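PDB 6LKY: putative isocitrate dehydrogenase, NAD-dependent from Methylococcus capsulatus, which probably catalyses the NAD-dependent oxidative decarboxylation of isocitrate and binds NAD. Local coordinates for residues 14-19 with 66-71; 239-242 with 246-249; 250-253 with 258-261; 267-270 with 274-277; 279-284 with 302-307. The protein carries 1 engineered substitution. One frame throughout, in Å; residues are numbered along the deposited sequence.

Contact 1. Residues 14-19 with 66-71; sequences PSIVDA and KGPLTT. With NAD (nicotinamide-adenine-dinucleotide), chain C.
Val17 presses its CG2 methyl against the backbone of Gly67, 3.6 Å from the glycine CA. CG1 is turned anti to the backbone N of Val17 (chi1 166°), which leaves CG2 beside that N and facing the loop. A side chain at Gly67 would collide with this methyl; its absence lets helix and loop come within 6.0 Å between the CA atoms of Val17 and Gly67. One step along, Ile16 and Pro68 reach toward each other tip to tip, with CD1 of Ile16 lying 4.0 Å from CD of the Pro68 ring. The side-chain atoms that meet are all apolar and buried, and Met280 packs on both Ile16 and Val17.

Polar contacts belong to the loop itself. The Lys66 chain bends twice near its end and curls back, so that NZ donates to O of Gly67 over 3.0 Å from above the carbonyl plane; the same ammonium forms a salt bridge with Glu260. Further on, Thr71 N donates to NAD O3D at 3.1 Å, and that hydroxyl donates in turn to Thr71 O at 3.0 Å. Helix 13-26 packs against the loop leaving strand 63-66, within the isocitrate/isopropylmalate dehydrogenase fold, and this loop lines the nicotinamide-ribose end of the NAD pocket.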
# COMPACT_ATOMS: atom_id res chain seq x y z
N PRO A 14 -11.33 -15.73 19.72
CA PRO A 14 -11.32 -16.65 20.87
C PRO A 14 -10.53 -17.93 20.65
O PRO A 14 -9.80 -18.35 21.56
CB PRO A 14 -12.81 -16.90 21.12
CG PRO A 14 -13.48 -15.63 20.68
CD PRO A 14 -12.69 -15.22 19.44
N SER A 15 -10.63 -18.56 19.48
CA SER A 15 -9.88 -19.80 19.27
C SER A 15 -8.38 -19.54 19.30
O SER A 15 -7.65 -20.16 20.08
CB SER A 15 -10.30 -20.47 17.96
OG SER A 15 -10.04 -19.66 16.82
N ILE A 16 -7.91 -18.58 18.50
CA ILE A 16 -6.47 -18.35 18.42
C ILE A 16 -5.93 -17.84 19.75
O ILE A 16 -4.86 -18.26 20.21
CB ILE A 16 -6.14 -17.41 17.25
CG1 ILE A 16 -6.70 -16.00 17.50
CG2 ILE A 16 -6.68 -18.00 15.96
CD1 ILE A 16 -6.35 -15.01 16.42
N VAL A 17 -6.69 -16.98 20.44
CA VAL A 17 -6.25 -16.51 21.75
C VAL A 17 -6.17 -17.70 22.70
O VAL A 17 -5.21 -17.85 23.47
CB VAL A 17 -7.19 -15.41 22.28
CG1 VAL A 17 -6.97 -15.16 23.78
CG2 VAL A 17 -7.02 -14.11 21.48
N ASP A 18 -7.16 -18.60 22.61
CA ASP A 18 -7.10 -19.81 23.41
C ASP A 18 -5.80 -20.55 23.13
O ASP A 18 -5.01 -20.80 24.05
CB ASP A 18 -8.32 -20.70 23.12
CG ASP A 18 -8.43 -21.87 24.08
OD1 ASP A 18 -8.65 -21.63 25.29
OD2 ASP A 18 -8.27 -23.02 23.62
N ALA A 19 -5.51 -20.77 21.84
CA ALA A 19 -4.27 -21.43 21.47
C ALA A 19 -3.08 -20.72 22.10
O ALA A 19 -2.26 -21.35 22.78
CB ALA A 19 -4.13 -21.48 19.94
N LYS A 66 -4.61 -9.09 23.31
CA LYS A 66 -5.87 -8.73 22.67
C LYS A 66 -6.05 -9.48 21.36
O LYS A 66 -5.23 -9.36 20.45
CB LYS A 66 -5.94 -7.21 22.43
CG LYS A 66 -7.31 -6.74 21.92
CD LYS A 66 -7.24 -5.37 21.21
CE LYS A 66 -6.26 -5.37 20.05
NZ LYS A 66 -6.70 -6.17 18.85
N GLY A 67 -7.12 -10.27 21.27
CA GLY A 67 -7.51 -10.87 20.02
C GLY A 67 -8.04 -9.81 19.06
O GLY A 67 -8.25 -8.66 19.45
N PRO A 68 -8.27 -10.18 17.81
CA PRO A 68 -8.74 -9.20 16.82
C PRO A 68 -10.13 -8.68 17.17
O PRO A 68 -10.98 -9.43 17.64
CB PRO A 68 -8.76 -9.99 15.51
CG PRO A 68 -8.95 -11.44 15.96
CD PRO A 68 -8.11 -11.52 17.22
N LEU A 69 -10.35 -7.39 16.93
CA LEU A 69 -11.62 -6.76 17.22
C LEU A 69 -12.25 -6.28 15.92
O LEU A 69 -11.60 -5.60 15.12
CB LEU A 69 -11.44 -5.60 18.21
CG LEU A 69 -10.93 -6.07 19.58
CD1 LEU A 69 -10.81 -4.90 20.56
CD2 LEU A 69 -11.85 -7.14 20.13
N THR A 70 -13.51 -6.66 15.70
CA THR A 70 -14.25 -6.22 14.51
C THR A 70 -14.53 -4.71 14.57
O THR A 70 -14.99 -4.21 15.60
CB THR A 70 -15.56 -6.99 14.41
OG1 THR A 70 -15.29 -8.34 14.01
CG2 THR A 70 -16.55 -6.33 13.42
N THR A 71 -14.27 -4.00 13.48
CA THR A 71 -14.73 -2.62 13.33
C THR A 71 -15.71 -2.52 12.17
O THR A 71 -15.36 -2.93 11.05
CB THR A 71 -13.53 -1.67 13.09
OG1 THR A 71 -12.62 -1.78 14.19
CG2 THR A 71 -13.99 -0.20 12.94
PA NAD C . -8.93 -10.02 8.05
O1A NAD C . -9.93 -10.33 9.14
O2A NAD C . -7.54 -9.94 8.60
O5B NAD C . -9.07 -11.11 6.89
C5B NAD C . -8.28 -10.95 5.71
C4B NAD C . -8.03 -12.32 5.10
O4B NAD C . -7.02 -12.96 5.90
C3B NAD C . -9.30 -13.15 5.16
O3B NAD C . -9.46 -13.91 3.97
C2B NAD C . -9.06 -14.07 6.36
O2B NAD C . -9.73 -15.33 6.28
C1B NAD C . -7.54 -14.18 6.41
N9A NAD C . -7.25 -14.40 7.82
C8A NAD C . -6.72 -13.29 8.63
N7A NAD C . -6.40 -14.05 9.85
C5A NAD C . -5.63 -15.18 9.34
C6A NAD C . -5.77 -16.39 10.24
N6A NAD C . -5.00 -16.17 11.47
N1A NAD C . -5.20 -17.54 9.51
C2A NAD C . -5.92 -17.88 8.27
N3A NAD C . -6.89 -16.85 7.90
C4A NAD C . -6.32 -15.51 8.05
O3 NAD C . -9.24 -8.59 7.39
PN NAD C . -10.66 -8.04 6.92
O1N NAD C . -11.58 -9.10 6.41
O2N NAD C . -10.37 -6.98 5.88
O5D NAD C . -11.33 -7.37 8.22
C5D NAD C . -12.18 -8.14 9.09
C4D NAD C . -12.42 -7.37 10.38
O4D NAD C . -11.25 -7.37 11.21
C3D NAD C . -12.78 -5.91 10.09
O3D NAD C . -13.91 -5.58 10.89
C2D NAD C . -11.55 -5.15 10.56
O2D NAD C . -11.84 -3.84 11.07
C1D NAD C . -11.01 -6.02 11.68
N1N NAD C . -9.59 -5.65 11.93
C2N NAD C . -9.08 -6.12 13.21
C3N NAD C . -7.72 -5.47 13.37
C7N NAD C . -7.22 -5.46 14.82
O7N NAD C . -5.81 -5.66 14.89
N7N NAD C . -7.97 -6.39 15.65
C4N NAD C . -6.69 -5.93 12.35
C5N NAD C . -7.23 -5.92 10.94
C6N NAD C . -8.75 -5.98 10.75

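Contact 2. Residues 239-242 with 246-249; sequences GLIG and LTAG
Ile241 and Gly242 meet Leu246 and Thr247 just where helix 227-240 ends, and Gly239 O accepts Gly242 N at 3.2 Å, one of the bonds of the turn. After Leu240, still helical, Ile241 leaves the helix and makes two contacts. Its side chain has CG1 between the backbone N and the carbonyl carbon (chi1 70°), and from there CD1 runs slantwise onto CG2 of Thr247, a tight methyl pair at 3.5 Å. Its carbonyl O lies against CD1 of Leu246 at 3.2 Å. Gly242 follows with positive phi (118°) as the C-prime residue of a Schellman motif. Its carbonyl C is 3.5 Å from the same Leu246 CD1, and a side chain here would strike that methyl as well as the preceding carbonyl O. Leu246 thus lays one methyl over the end of the turn. The intervening residues Gly243, Leu244 and Gly245 border a bound acetyl group.

Around this buried turn, Val110 touches Ile241 and Thr278 packs on Leu246. Ala248 rests on helix 278-290, through Met282, Ala283 and Met286, as the chain enters strand 248-252, which runs antiparallel beside strand 257-261.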
# COMPACT_ATOMS: atom_id res chain seq x y z
N GLY A 239 2.18 -10.50 3.87
CA GLY A 239 2.06 -11.27 2.65
C GLY A 239 3.38 -11.86 2.20
O GLY A 239 3.44 -13.02 1.78
N LEU A 240 4.45 -11.07 2.28
CA LEU A 240 5.74 -11.54 1.78
C LEU A 240 6.25 -12.75 2.56
O LEU A 240 6.89 -13.63 1.98
CB LEU A 240 6.80 -10.44 1.83
CG LEU A 240 6.63 -9.30 0.82
CD1 LEU A 240 7.50 -8.12 1.26
CD2 LEU A 240 6.95 -9.74 -0.61
N ILE A 241 6.00 -12.82 3.87
CA ILE A 241 6.53 -13.94 4.65
C ILE A 241 5.53 -15.08 4.79
O ILE A 241 5.78 -16.03 5.54
CB ILE A 241 7.06 -13.51 6.03
CG1 ILE A 241 5.92 -13.09 6.96
CG2 ILE A 241 8.13 -12.42 5.90
CD1 ILE A 241 6.37 -13.02 8.40
N GLY A 242 4.40 -15.02 4.10
CA GLY A 242 3.50 -16.16 4.07
C GLY A 242 2.12 -15.92 4.64
O GLY A 242 1.32 -16.87 4.66
N LEU A 246 0.58 -15.27 10.30
CA LEU A 246 1.90 -15.44 10.88
C LEU A 246 2.40 -14.26 11.70
O LEU A 246 3.32 -14.44 12.50
CB LEU A 246 2.93 -15.71 9.76
CG LEU A 246 2.63 -16.90 8.86
CD1 LEU A 246 3.57 -16.94 7.66
CD2 LEU A 246 2.74 -18.20 9.65
N THR A 247 1.84 -13.06 11.54
CA THR A 247 2.55 -11.83 11.93
C THR A 247 1.89 -11.15 13.12
O THR A 247 0.66 -11.07 13.20
CB THR A 247 2.63 -10.83 10.77
OG1 THR A 247 1.38 -10.79 10.07
CG2 THR A 247 3.72 -11.23 9.80
N ALA A 248 2.73 -10.62 14.02
CA ALA A 248 2.28 -10.03 15.26
C ALA A 248 2.75 -8.59 15.39
O ALA A 248 3.66 -8.14 14.70
CB ALA A 248 2.76 -10.84 16.47
N GLY A 249 2.09 -7.86 16.28
CA GLY A 249 2.38 -6.46 16.53
C GLY A 249 2.32 -6.14 18.01
O GLY A 249 1.51 -6.71 18.76

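Contact 3. Residues 250-253 with 258-261; sequences ANIG and LFEA. With NAD (nicotinamide-adenine-dinucleotide), chain C.
With CG anti to its carbonyl carbon (chi1 -55°), Asn251 swings its amide toward strand 257-261, while Glu260, whose CG sits between backbone N and carbonyl carbon (chi1 62°), extends its chain across the Asn251 side chain at about a right angle, the amide and carboxylate planes 57° apart. ND2 of Asn251 donates twice, close to the amide plane each time: to OE2 of Glu260 at 3.0 Å, from above the carboxylate plane, and to O of Leu258 at 3.0 Å. Leu258 O also takes the backbone N of Asn251, at 2.9 Å, so two donors grip it from opposite faces of its plane. Leu258 N returns a bond to Asn251 O, making them the hydrogen-bonded pair of an antiparallel beta hairpin in the large mixed sheet. Were Asn251 an alanine, Leu258 O and Glu260 OE2 would each probably lose a donor, and Asn118 its OD1 partner. On the opposite sheet face, CB of Ala250 lies 3.5 Å from CE2 of Phe259, and CD1 of Ile252 approaches CZ of the same ring at 4.2 Å. Glu260 OE2 is also bridged to Arg85, whereas OE1 pairs with Lys66 and stands 3.0 Å from O7N of the NAD carboxamide.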
# COMPACT_ATOMS: atom_id res chain seq x y z
N ALA A 250 3.23 -5.26 18.44
CA ALA A 250 3.25 -4.72 19.79
C ALA A 250 2.90 -3.23 19.77
O ALA A 250 3.52 -2.47 19.02
CB ALA A 250 4.62 -4.90 20.43
N ASN A 251 1.92 -2.82 20.57
CA ASN A 251 1.56 -1.42 20.76
C ASN A 251 2.20 -0.93 22.05
O ASN A 251 1.79 -1.34 23.14
CB ASN A 251 0.04 -1.24 20.81
CG ASN A 251 -0.66 -1.80 19.58
OD1 ASN A 251 -0.90 -1.09 18.60
ND2 ASN A 251 -1.03 -3.08 19.63
N ILE A 252 3.21 -0.07 21.93
CA ILE A 252 4.03 0.37 23.05
C ILE A 252 3.79 1.84 23.35
O ILE A 252 3.89 2.70 22.46
CB ILE A 252 5.52 0.13 22.76
CG1 ILE A 252 5.76 -1.31 22.31
CG2 ILE A 252 6.36 0.50 23.99
CD1 ILE A 252 5.35 -2.36 23.34
N GLY A 253 3.51 2.14 24.62
CA GLY A 253 3.64 3.46 25.18
C GLY A 253 4.60 3.42 26.36
O GLY A 253 5.13 2.36 26.73
N LEU A 258 0.32 -3.34 24.68
CA LEU A 258 -0.78 -4.20 24.26
C LEU A 258 -0.32 -5.02 23.06
O LEU A 258 0.11 -4.46 22.05
CB LEU A 258 -2.02 -3.37 23.93
CG LEU A 258 -3.30 -4.10 23.48
CD1 LEU A 258 -4.53 -3.32 23.92
CD2 LEU A 258 -3.31 -4.31 21.97
N PHE A 259 -0.46 -6.34 23.15
CA PHE A 259 0.11 -7.23 22.14
C PHE A 259 -1.01 -7.93 21.38
O PHE A 259 -2.03 -8.29 21.97
CB PHE A 259 1.08 -8.22 22.80
CG PHE A 259 2.19 -7.53 23.52
CD1 PHE A 259 2.01 -7.06 24.81
CD2 PHE A 259 3.39 -7.26 22.87
CE1 PHE A 259 3.01 -6.37 25.46
CE2 PHE A 259 4.40 -6.57 23.51
CZ PHE A 259 4.21 -6.12 24.80
N GLU A 260 -0.84 -8.07 20.06
CA GLU A 260 -1.94 -8.59 19.25
C GLU A 260 -1.42 -9.18 17.96
O GLU A 260 -0.30 -8.90 17.52
CB GLU A 260 -2.95 -7.47 18.93
CG GLU A 260 -2.31 -6.34 18.10
CD GLU A 260 -3.29 -5.22 17.72
OE1 GLU A 260 -4.51 -5.49 17.63
OE2 GLU A 260 -2.84 -4.07 17.50
N ALA A 261 -2.26 -10.00 17.32
CA ALA A 261 -2.01 -10.33 15.93
C ALA A 261 -2.25 -9.10 15.04
O ALA A 261 -2.97 -8.17 15.39
CB ALA A 261 -2.89 -11.50 15.48
PA NAD C . -8.93 -10.02 8.05
O1A NAD C . -9.93 -10.33 9.14
O2A NAD C . -7.54 -9.94 8.60
O5B NAD C . -9.07 -11.11 6.89
C5B NAD C . -8.28 -10.95 5.71
C4B NAD C . -8.03 -12.32 5.10
O4B NAD C . -7.02 -12.96 5.90
C3B NAD C . -9.30 -13.15 5.16
O3B NAD C . -9.46 -13.91 3.97
C2B NAD C . -9.06 -14.07 6.36
O2B NAD C . -9.73 -15.33 6.28
C1B NAD C . -7.54 -14.18 6.41
N9A NAD C . -7.25 -14.40 7.82
C8A NAD C . -6.72 -13.29 8.63
N7A NAD C . -6.40 -14.05 9.85
C5A NAD C . -5.63 -15.18 9.34
C6A NAD C . -5.77 -16.39 10.24
N6A NAD C . -5.00 -16.17 11.47
N1A NAD C . -5.20 -17.54 9.51
C2A NAD C . -5.92 -17.88 8.27
N3A NAD C . -6.89 -16.85 7.90
C4A NAD C . -6.32 -15.51 8.05
O3 NAD C . -9.24 -8.59 7.39
PN NAD C . -10.66 -8.04 6.92
O1N NAD C . -11.58 -9.10 6.41
O2N NAD C . -10.37 -6.98 5.88
O5D NAD C . -11.33 -7.37 8.22
C5D NAD C . -12.18 -8.14 9.09
C4D NAD C . -12.42 -7.37 10.38
O4D NAD C . -11.25 -7.37 11.21
C3D NAD C . -12.78 -5.91 10.09
O3D NAD C . -13.91 -5.58 10.89
C2D NAD C . -11.55 -5.15 10.56
O2D NAD C . -11.84 -3.84 11.07
C1D NAD C . -11.01 -6.02 11.68
N1N NAD C . -9.59 -5.65 11.93
C2N NAD C . -9.08 -6.12 13.21
C3N NAD C . -7.72 -5.47 13.37
C7N NAD C . -7.22 -5.46 14.82
O7N NAD C . -5.81 -5.66 14.89
N7N NAD C . -7.97 -6.39 15.65
C4N NAD C . -6.69 -5.93 12.35
C5N NAD C . -7.23 -5.92 10.94
C6N NAD C . -8.75 -5.98 10.75

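Contact 4. Residues 267-270 with 274-277; sequences PDIA and IANP. With NAD (nicotinamide-adenine-dinucleotide), chain C.
Ile269 leans across the turn onto Ile274 and Ala275, and its atoms divide between protein and cofactor. From CB, CG2 branches beside the backbone N and reaches CD1 of Ile274 at 4.0 Å, the two side chains meeting at a slant. The other branch, CG1, lies between the backbone N and the carbonyl carbon (chi1 62°) and passes 3.9 Å from the NAD hydroxyl O2B. The extended tip then carries CD1 forward to CB of Ala275, at 3.9 Å, and to the adenine, where N3A of NAD is 3.3 Å away. Cutting Ile269 back to an alanine is likely to leave the N3A side of the adenine without its apolar neighbour, open a gap beside Ala275 CB and deprive Ile274 CD1 of its mate.

A water ties the two backbones together, donating to Ile269 O at 2.6 Å and accepting from Ile274 N at 3.1 Å. Asp268 turns its carboxylate to the two hydroxyls of the adenosine ribose: OD1 takes O2B of NAD at 2.7 Å and OD2 takes O3B at 2.8 Å. Asn276 O accepts the adenine amine N6A, while the Asn276 side chain hydrogen-bonds to Thr278 and Asp317. Apolar contact thus supports the base while an acid holds both ribose hydroxyls, consistent with use of NAD rather than NADP, whose 2'-phosphate would probably be repelled by that carboxylate.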
# COMPACT_ATOMS: atom_id res chain seq x y z
N PRO A 267 -13.99 -12.99 9.37
CA PRO A 267 -15.35 -13.56 9.39
C PRO A 267 -15.56 -14.67 8.37
O PRO A 267 -16.45 -15.51 8.58
CB PRO A 267 -16.26 -12.35 9.12
CG PRO A 267 -15.37 -11.32 8.48
CD PRO A 267 -14.00 -11.54 9.05
N ASP A 268 -14.79 -14.70 7.28
CA ASP A 268 -14.99 -15.75 6.29
C ASP A 268 -14.65 -17.15 6.81
O ASP A 268 -15.14 -18.14 6.26
CB ASP A 268 -14.20 -15.46 5.00
CG ASP A 268 -12.72 -15.20 5.25
OD1 ASP A 268 -12.35 -14.91 6.40
OD2 ASP A 268 -11.93 -15.29 4.28
N ILE A 269 -13.82 -17.26 7.86
CA ILE A 269 -13.46 -18.55 8.42
C ILE A 269 -13.78 -18.64 9.91
O ILE A 269 -13.35 -19.59 10.57
CB ILE A 269 -11.98 -18.89 8.17
CG1 ILE A 269 -11.06 -17.87 8.85
CG2 ILE A 269 -11.68 -18.98 6.68
CD1 ILE A 269 -9.61 -18.31 8.92
N ALA A 270 -14.51 -17.68 10.46
CA ALA A 270 -14.86 -17.75 11.87
C ALA A 270 -15.69 -19.01 12.12
O ALA A 270 -16.54 -19.38 11.31
CB ALA A 270 -15.62 -16.50 12.31
N ILE A 274 -10.14 -23.42 11.56
CA ILE A 274 -8.98 -23.60 10.69
C ILE A 274 -8.01 -22.42 10.72
O ILE A 274 -6.96 -22.49 10.07
CB ILE A 274 -9.41 -23.89 9.24
CG1 ILE A 274 -10.20 -22.71 8.66
CG2 ILE A 274 -10.23 -25.17 9.16
CD1 ILE A 274 -10.41 -22.78 7.16
N ALA A 275 -8.32 -21.35 11.45
CA ALA A 275 -7.44 -20.18 11.51
C ALA A 275 -6.04 -20.55 12.00
O ALA A 275 -5.88 -21.32 12.95
CB ALA A 275 -8.04 -19.10 12.41
N ASN A 276 -5.03 -19.96 11.36
CA ASN A 276 -3.65 -20.10 11.81
C ASN A 276 -3.45 -19.37 13.12
O ASN A 276 -3.71 -18.16 13.20
CB ASN A 276 -2.70 -19.55 10.75
CG ASN A 276 -1.27 -19.97 11.00
OD1 ASN A 276 -0.87 -20.29 12.13
ND2 ASN A 276 -0.47 -19.97 9.93
N PRO A 277 -2.99 -20.04 14.18
CA PRO A 277 -2.78 -19.36 15.46
C PRO A 277 -1.40 -18.77 15.63
O PRO A 277 -1.12 -18.18 16.68
CB PRO A 277 -3.01 -20.50 16.47
CG PRO A 277 -2.52 -21.73 15.74
CD PRO A 277 -2.82 -21.50 14.28
PA NAD C . -8.93 -10.02 8.05
O1A NAD C . -9.93 -10.33 9.14
O2A NAD C . -7.54 -9.94 8.60
O5B NAD C . -9.07 -11.11 6.89
C5B NAD C . -8.28 -10.95 5.71
C4B NAD C . -8.03 -12.32 5.10
O4B NAD C . -7.02 -12.96 5.90
C3B NAD C . -9.30 -13.15 5.16
O3B NAD C . -9.46 -13.91 3.97
C2B NAD C . -9.06 -14.07 6.36
O2B NAD C . -9.73 -15.33 6.28
C1B NAD C . -7.54 -14.18 6.41
N9A NAD C . -7.25 -14.40 7.82
C8A NAD C . -6.72 -13.29 8.63
N7A NAD C . -6.40 -14.05 9.85
C5A NAD C . -5.63 -15.18 9.34
C6A NAD C . -5.77 -16.39 10.24
N6A NAD C . -5.00 -16.17 11.47
N1A NAD C . -5.20 -17.54 9.51
C2A NAD C . -5.92 -17.88 8.27
N3A NAD C . -6.89 -16.85 7.90
C4A NAD C . -6.32 -15.51 8.05
O3 NAD C . -9.24 -8.59 7.39
PN NAD C . -10.66 -8.04 6.92
O1N NAD C . -11.58 -9.10 6.41
O2N NAD C . -10.37 -6.98 5.88
O5D NAD C . -11.33 -7.37 8.22
C5D NAD C . -12.18 -8.14 9.09
C4D NAD C . -12.42 -7.37 10.38
O4D NAD C . -11.25 -7.37 11.21
C3D NAD C . -12.78 -5.91 10.09
O3D NAD C . -13.91 -5.58 10.89
C2D NAD C . -11.55 -5.15 10.56
O2D NAD C . -11.84 -3.84 11.07
C1D NAD C . -11.01 -6.02 11.68
N1N NAD C . -9.59 -5.65 11.93
C2N NAD C . -9.08 -6.12 13.21
C3N NAD C . -7.72 -5.47 13.37
C7N NAD C . -7.22 -5.46 14.82
O7N NAD C . -5.81 -5.66 14.89
N7N NAD C . -7.97 -6.39 15.65
C4N NAD C . -6.69 -5.93 12.35
C5N NAD C . -7.23 -5.92 10.94
C6N NAD C . -8.75 -5.98 10.75
O HOH W 1 -11.41 -20.65 11.88

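Contact 5. Residues 279-284 with 302-307; sequences AMIMAG and RAVREV
Ile281 and Val304 meet at a slant, each offering a CG2 methyl to the other. Ile281 CG2 and Val304 CG2 are 3.6 Å apart, the closest approach between the two helical segments. In Ile281 this branch stands anti to the backbone N while the longer CG1 arm lies beside that N (chi1 -71°), so the short methyl faces Val304. In Val304 the roles are exchanged: CG1 is anti to the backbone N (chi1 169°), and CG2, beside the N, is the branch that crosses to the other helix.

Met282 comes alongside from the next position. It does not set out toward the partner helix, but its chain, bent at each of three torsions, brings the sulfur nearer, and SD comes 4.5 Å from the same Val304 CG2. The valine methyl thus packs on the isoleucine methyl, with the thioether a looser neighbour. No hydrogen bond links the segments, and the backbones stay 8.1 Å apart between the CA atoms of Ile281 and Val304, so side chains alone carry this buried helix-to-helix packing.

Farther round the second helix, Arg305 turns its guanidinium to Glu301, Ser99 and the ring of Phe100. Helix 278-290 is enclosed from several directions: Ile333 of helix 326-337 and Val23 of helix 13-26 pack on Ile281, Ile300 of helix 294-310 adds to the same cluster, and Phe65 of strand 63-66 touches Met280 and Ala283.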
# COMPACT_ATOMS: atom_id res chain seq x y z
N ALA A 279 0.17 -16.13 14.42
CA ALA A 279 0.26 -14.70 14.70
C ALA A 279 -0.03 -14.40 16.16
O ALA A 279 0.71 -13.66 16.82
CB ALA A 279 -0.69 -13.93 13.79
N MET A 280 -1.10 -14.99 16.70
CA MET A 280 -1.43 -14.76 18.11
C MET A 280 -0.35 -15.32 19.03
O MET A 280 0.00 -14.70 20.04
CB MET A 280 -2.78 -15.38 18.45
CG MET A 280 -3.43 -14.74 19.67
SD MET A 280 -4.00 -13.06 19.29
CE MET A 280 -3.31 -12.13 20.68
N ILE A 281 0.21 -16.48 18.67
CA ILE A 281 1.27 -17.07 19.48
C ILE A 281 2.52 -16.20 19.47
O ILE A 281 3.14 -15.97 20.52
CB ILE A 281 1.52 -18.52 19.00
CG1 ILE A 281 0.33 -19.40 19.38
CG2 ILE A 281 2.76 -19.09 19.62
CD1 ILE A 281 0.07 -20.57 18.45
N MET A 282 2.88 -15.64 18.30
CA MET A 282 4.01 -14.72 18.21
C MET A 282 3.75 -13.43 18.97
O MET A 282 4.67 -12.86 19.56
CB MET A 282 4.33 -14.40 16.74
CG MET A 282 4.89 -15.56 15.91
SD MET A 282 6.41 -16.28 16.60
CE MET A 282 7.59 -14.97 16.21
N ALA A 283 2.49 -12.96 18.98
CA ALA A 283 2.15 -11.83 19.84
C ALA A 283 2.43 -12.16 21.29
O ALA A 283 2.96 -11.33 22.05
CB ALA A 283 0.69 -11.42 19.64
N GLY A 284 2.08 -13.39 21.70
CA GLY A 284 2.44 -13.85 23.04
C GLY A 284 3.94 -13.83 23.28
O GLY A 284 4.40 -13.44 24.35
N ARG A 302 11.02 -20.54 18.73
CA ARG A 302 11.67 -21.75 18.23
C ARG A 302 10.66 -22.85 17.96
O ARG A 302 10.72 -23.53 16.92
CB ARG A 302 12.73 -22.22 19.23
CG ARG A 302 13.65 -23.32 18.72
CD ARG A 302 14.78 -23.63 19.70
NE ARG A 302 15.25 -22.46 20.44
CZ ARG A 302 15.31 -22.38 21.76
NH1 ARG A 302 14.93 -23.42 22.51
NH2 ARG A 302 15.75 -21.28 22.35
N ALA A 303 9.72 -23.05 18.88
CA ALA A 303 8.70 -24.09 18.70
C ALA A 303 7.83 -23.82 17.48
O ALA A 303 7.53 -24.74 16.70
CB ALA A 303 7.85 -24.20 19.97
N VAL A 304 7.40 -22.57 17.30
CA VAL A 304 6.61 -22.22 16.12
C VAL A 304 7.39 -22.50 14.85
O VAL A 304 6.87 -23.09 13.88
CB VAL A 304 6.18 -20.74 16.18
CG1 VAL A 304 5.60 -20.32 14.82
CG2 VAL A 304 5.19 -20.51 17.31
N ARG A 305 8.65 -22.06 14.81
CA ARG A 305 9.45 -22.26 13.61
C ARG A 305 9.64 -23.75 13.32
O ARG A 305 9.55 -24.17 12.16
CB ARG A 305 10.79 -21.54 13.76
CG ARG A 305 10.61 -20.04 13.69
CD ARG A 305 11.88 -19.26 13.96
NE ARG A 305 11.65 -17.83 13.77
CZ ARG A 305 11.61 -17.23 12.58
NH1 ARG A 305 11.82 -17.91 11.46
NH2 ARG A 305 11.38 -15.92 12.53
N GLU A 306 9.89 -24.56 14.35
CA GLU A 306 10.05 -25.99 14.14
C GLU A 306 8.78 -26.61 13.57
O GLU A 306 8.83 -27.42 12.64
CB GLU A 306 10.44 -26.68 15.45
CG GLU A 306 11.91 -26.50 15.84
CD GLU A 306 12.18 -26.74 17.32
OE1 GLU A 306 11.23 -27.11 18.04
OE2 GLU A 306 13.34 -26.56 17.75
N VAL A 307 7.61 -26.22 14.11
CA VAL A 307 6.37 -26.81 13.62
C VAL A 307 6.10 -26.40 12.17
O VAL A 307 5.64 -27.21 11.36
CB VAL A 307 5.20 -26.43 14.54
CG1 VAL A 307 3.87 -26.83 13.90
CG2 VAL A 307 5.37 -27.09 15.90

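Along the chain the contacts come in numerical order, from contact 1 near the N-terminus to contact 5. Contacts 2 and 3 share strand 248-252, their centres 15 Å apart, and contact 3 joins it to strand 257-261 in the central sheet. Contact 5 lies beside that hairpin, helix 278-290 packing Ala279 and Ala283 against residues of contacts 2 and 3, its centre 11 Å from contact 2. Contacts 1 and 4, with centres 10 Å apart, touch through Ile16 and Ala275. Contacts 1, 3 and 4 all border the same NAD: 1 and 3 at the nicotinamide end, 4 at the adenosine, so distant parts of the sequence, with Asn176 of the second subunit, form one cofactor pocket.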